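N-deoxyribosyltransferase (Bacillus psychrosaccharolyticus, PDB 6EVS) catalyses the transfer of 2'-deoxyribose between nucleobases, a reaction suited to the synthesis of modified nucleosides. Local coordinates at residues 58-63 and 82-87. Numbering follows the deposited sequence.
Sequences NDLEHI and TAWELG
Ile-63 sends CG1 anti to its own carbonyl carbon (chi1 -57°) and then runs on extended to CD1, and this carries the methyl to Glu-85. Glu-85 makes the same first turn (chi1 -64°), and its chain stays extended beyond CG. The two side chains cross at about a right angle. Ile-63 CD1 rests against the aliphatic part of the glutamate, 4.0 Å from Glu-85 CB. The CA atoms of this pair, 8.0 Å apart, are the nearest across the two segments. The second apolar touch is looser. Leu-60 CD1 meets the edge of the Trp-84 ring, near its plane, at 4.3 Å from CH2. Glu-85 CG lies in that ring plane too, at the edge.

The acid ends of Asp-59 and Glu-85 also come near each other. Asp-59 OD2 and Glu-85 OE2, two like-charged groups on buried residues, are 4.3 Å apart. Glu-85 OE2 is held by a hydrogen bond with Tyr-5 OH of strand 3-7.

No hydrogen bond joins the segments. The contact is spare helix-to-helix packing, with the segment axes 11.4 Å apart at an angle of 40°. Both helices belong to the parallel alpha/beta fold of the nucleoside 2-deoxyribosyltransferase family. Trp-84 packs on Gly-87 and Leu-60 on Tyr-90, both of a second subunit, so the contact borders a subunit interface of the hexamer. In the chain, strand 68-72 comes between helices 49-65 and 80-91. Asp-59 and Ile-63 lean on Tyr-5 of strand 3-7, and Leu-86 packs on strand 96-99 of the same parallel sheet.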
loop_
_atom_site.group_PDB
_atom_site.type_symbol
_atom_site.label_atom_id
_atom_site.label_comp_id
_atom_site.label_asym_id
_atom_site.label_seq_id
_atom_site.Cartn_x
_atom_site.Cartn_y
_atom_site.Cartn_z
ATOM N N ASN A 58 -16.205 4.200 9.434
ATOM C CA ASN A 58 -15.747 5.432 10.060
ATOM C C ASN A 58 -14.480 5.193 10.861
ATOM O O ASN A 58 -13.568 6.032 10.865
ATOM C CB ASN A 58 -16.842 6.010 10.961
ATOM C CG ASN A 58 -16.557 7.441 11.372
ATOM O OD1 ASN A 58 -16.013 8.226 10.585
ATOM N ND2 ASN A 58 -16.915 7.790 12.601
ATOM N N ASP A 59 -14.407 4.049 11.545
ATOM C CA ASP A 59 -13.227 3.723 12.349
ATOM C C ASP A 59 -11.999 3.582 11.462
ATOM O O ASP A 59 -10.960 4.213 11.705
ATOM C CB ASP A 59 -13.467 2.430 13.136
ATOM C CG ASP A 59 -14.355 2.632 14.366
ATOM O OD1 ASP A 59 -14.796 3.779 14.615
ATOM O OD2 ASP A 59 -14.605 1.641 15.075
ATOM N N LEU A 60 -12.102 2.735 10.429
ATOM C CA LEU A 60 -10.991 2.533 9.504
ATOM C C LEU A 60 -10.574 3.842 8.832
ATOM O O LEU A 60 -9.379 4.152 8.743
ATOM C CB LEU A 60 -11.374 1.484 8.457
ATOM C CG LEU A 60 -10.271 0.951 7.546
ATOM C CD1 LEU A 60 -9.086 0.431 8.373
ATOM C CD2 LEU A 60 -10.820 -0.137 6.632
ATOM N N GLU A 61 -11.541 4.637 8.367
ATOM C CA GLU A 61 -11.192 5.928 7.782
ATOM C C GLU A 61 -10.424 6.799 8.779
ATOM O O GLU A 61 -9.504 7.531 8.389
ATOM C CB GLU A 61 -12.445 6.654 7.274
ATOM C CG GLU A 61 -12.144 7.651 6.175
ATOM C CD GLU A 61 -11.639 6.984 4.902
ATOM O OE1 GLU A 61 -10.963 7.661 4.110
ATOM O OE2 GLU A 61 -11.908 5.780 4.693
ATOM N N HIS A 62 -10.752 6.709 10.080
ATOM C CA HIS A 62 -10.029 7.539 11.032
ATOM C C HIS A 62 -8.669 6.957 11.409
ATOM O O HIS A 62 -7.789 7.708 11.845
ATOM C CB HIS A 62 -10.884 7.806 12.266
ATOM C CG HIS A 62 -11.842 8.933 12.062
ATOM N ND1 HIS A 62 -13.084 8.754 11.492
ATOM C CD2 HIS A 62 -11.717 10.264 12.283
ATOM C CE1 HIS A 62 -13.708 9.919 11.431
ATOM N NE2 HIS A 62 -12.898 10.854 11.891
ATOM N N ILE A 63 -8.459 5.657 11.222
ATOM C CA ILE A 63 -7.091 5.147 11.297
ATOM C C ILE A 63 -6.275 5.711 10.149
ATOM O O ILE A 63 -5.115 6.109 10.323
ATOM C CB ILE A 63 -7.067 3.607 11.277
ATOM C CG1 ILE A 63 -7.893 3.007 12.412
ATOM C CG2 ILE A 63 -5.623 3.104 11.340
ATOM C CD1 ILE A 63 -7.838 1.488 12.373
ATOM N N THR A 82 -8.986 -4.229 19.082
ATOM C CA THR A 82 -7.806 -3.374 19.228
ATOM C C THR A 82 -6.604 -3.996 18.533
ATOM O O THR A 82 -5.907 -3.328 17.755
ATOM C CB THR A 82 -7.500 -3.129 20.711
ATOM O OG1 THR A 82 -8.564 -2.362 21.288
ATOM C CG2 THR A 82 -6.176 -2.358 20.867
ATOM N N ALA A 83 -6.371 -5.289 18.768
ATOM C CA ALA A 83 -5.250 -5.967 18.117
ATOM C C ALA A 83 -5.369 -5.899 16.593
ATOM O O ALA A 83 -4.375 -5.656 15.892
ATOM C CB ALA A 83 -5.183 -7.423 18.590
ATOM N N TRP A 84 -6.588 -6.087 16.073
ATOM C CA TRP A 84 -6.851 -5.935 14.636
ATOM C C TRP A 84 -6.481 -4.534 14.159
ATOM O O TRP A 84 -5.827 -4.360 13.112
ATOM C CB TRP A 84 -8.340 -6.255 14.372
ATOM C CG TRP A 84 -8.757 -6.334 12.912
ATOM C CD1 TRP A 84 -8.953 -7.470 12.171
ATOM C CD2 TRP A 84 -9.025 -5.232 12.033
ATOM N NE1 TRP A 84 -9.302 -7.140 10.876
ATOM C CE2 TRP A 84 -9.371 -5.776 10.768
ATOM C CE3 TRP A 84 -9.024 -3.841 12.190
ATOM C CZ2 TRP A 84 -9.714 -4.973 9.663
ATOM C CZ3 TRP A 84 -9.347 -3.034 11.067
ATOM C CH2 TRP A 84 -9.682 -3.613 9.830
ATOM N N GLU A 85 -6.869 -3.515 14.923
ATOM C CA GLU A 85 -6.569 -2.144 14.516
ATOM C C GLU A 85 -5.077 -1.846 14.559
ATOM O O GLU A 85 -4.603 -1.018 13.776
ATOM C CB GLU A 85 -7.333 -1.155 15.398
ATOM C CG GLU A 85 -8.844 -1.305 15.216
ATOM C CD GLU A 85 -9.647 -0.490 16.207
ATOM O OE1 GLU A 85 -9.160 -0.197 17.325
ATOM O OE2 GLU A 85 -10.792 -0.155 15.858
ATOM N N LEU A 86 -4.322 -2.468 15.467
ATOM C CA LEU A 86 -2.868 -2.245 15.438
ATOM C C LEU A 86 -2.220 -2.945 14.248
ATOM O O LEU A 86 -1.280 -2.411 13.655
ATOM C CB LEU A 86 -2.215 -2.714 16.750
ATOM C CG LEU A 86 -2.727 -2.033 18.017
ATOM C CD1 LEU A 86 -2.245 -2.813 19.245
ATOM C CD2 LEU A 86 -2.250 -0.583 18.080
ATOM N N GLY A 87 -2.700 -4.136 13.877
ATOM C CA GLY A 87 -2.176 -4.778 12.678
ATOM C C GLY A 87 -2.477 -3.982 11.412
ATOM O O GLY A 87 -1.603 -3.764 10.568
#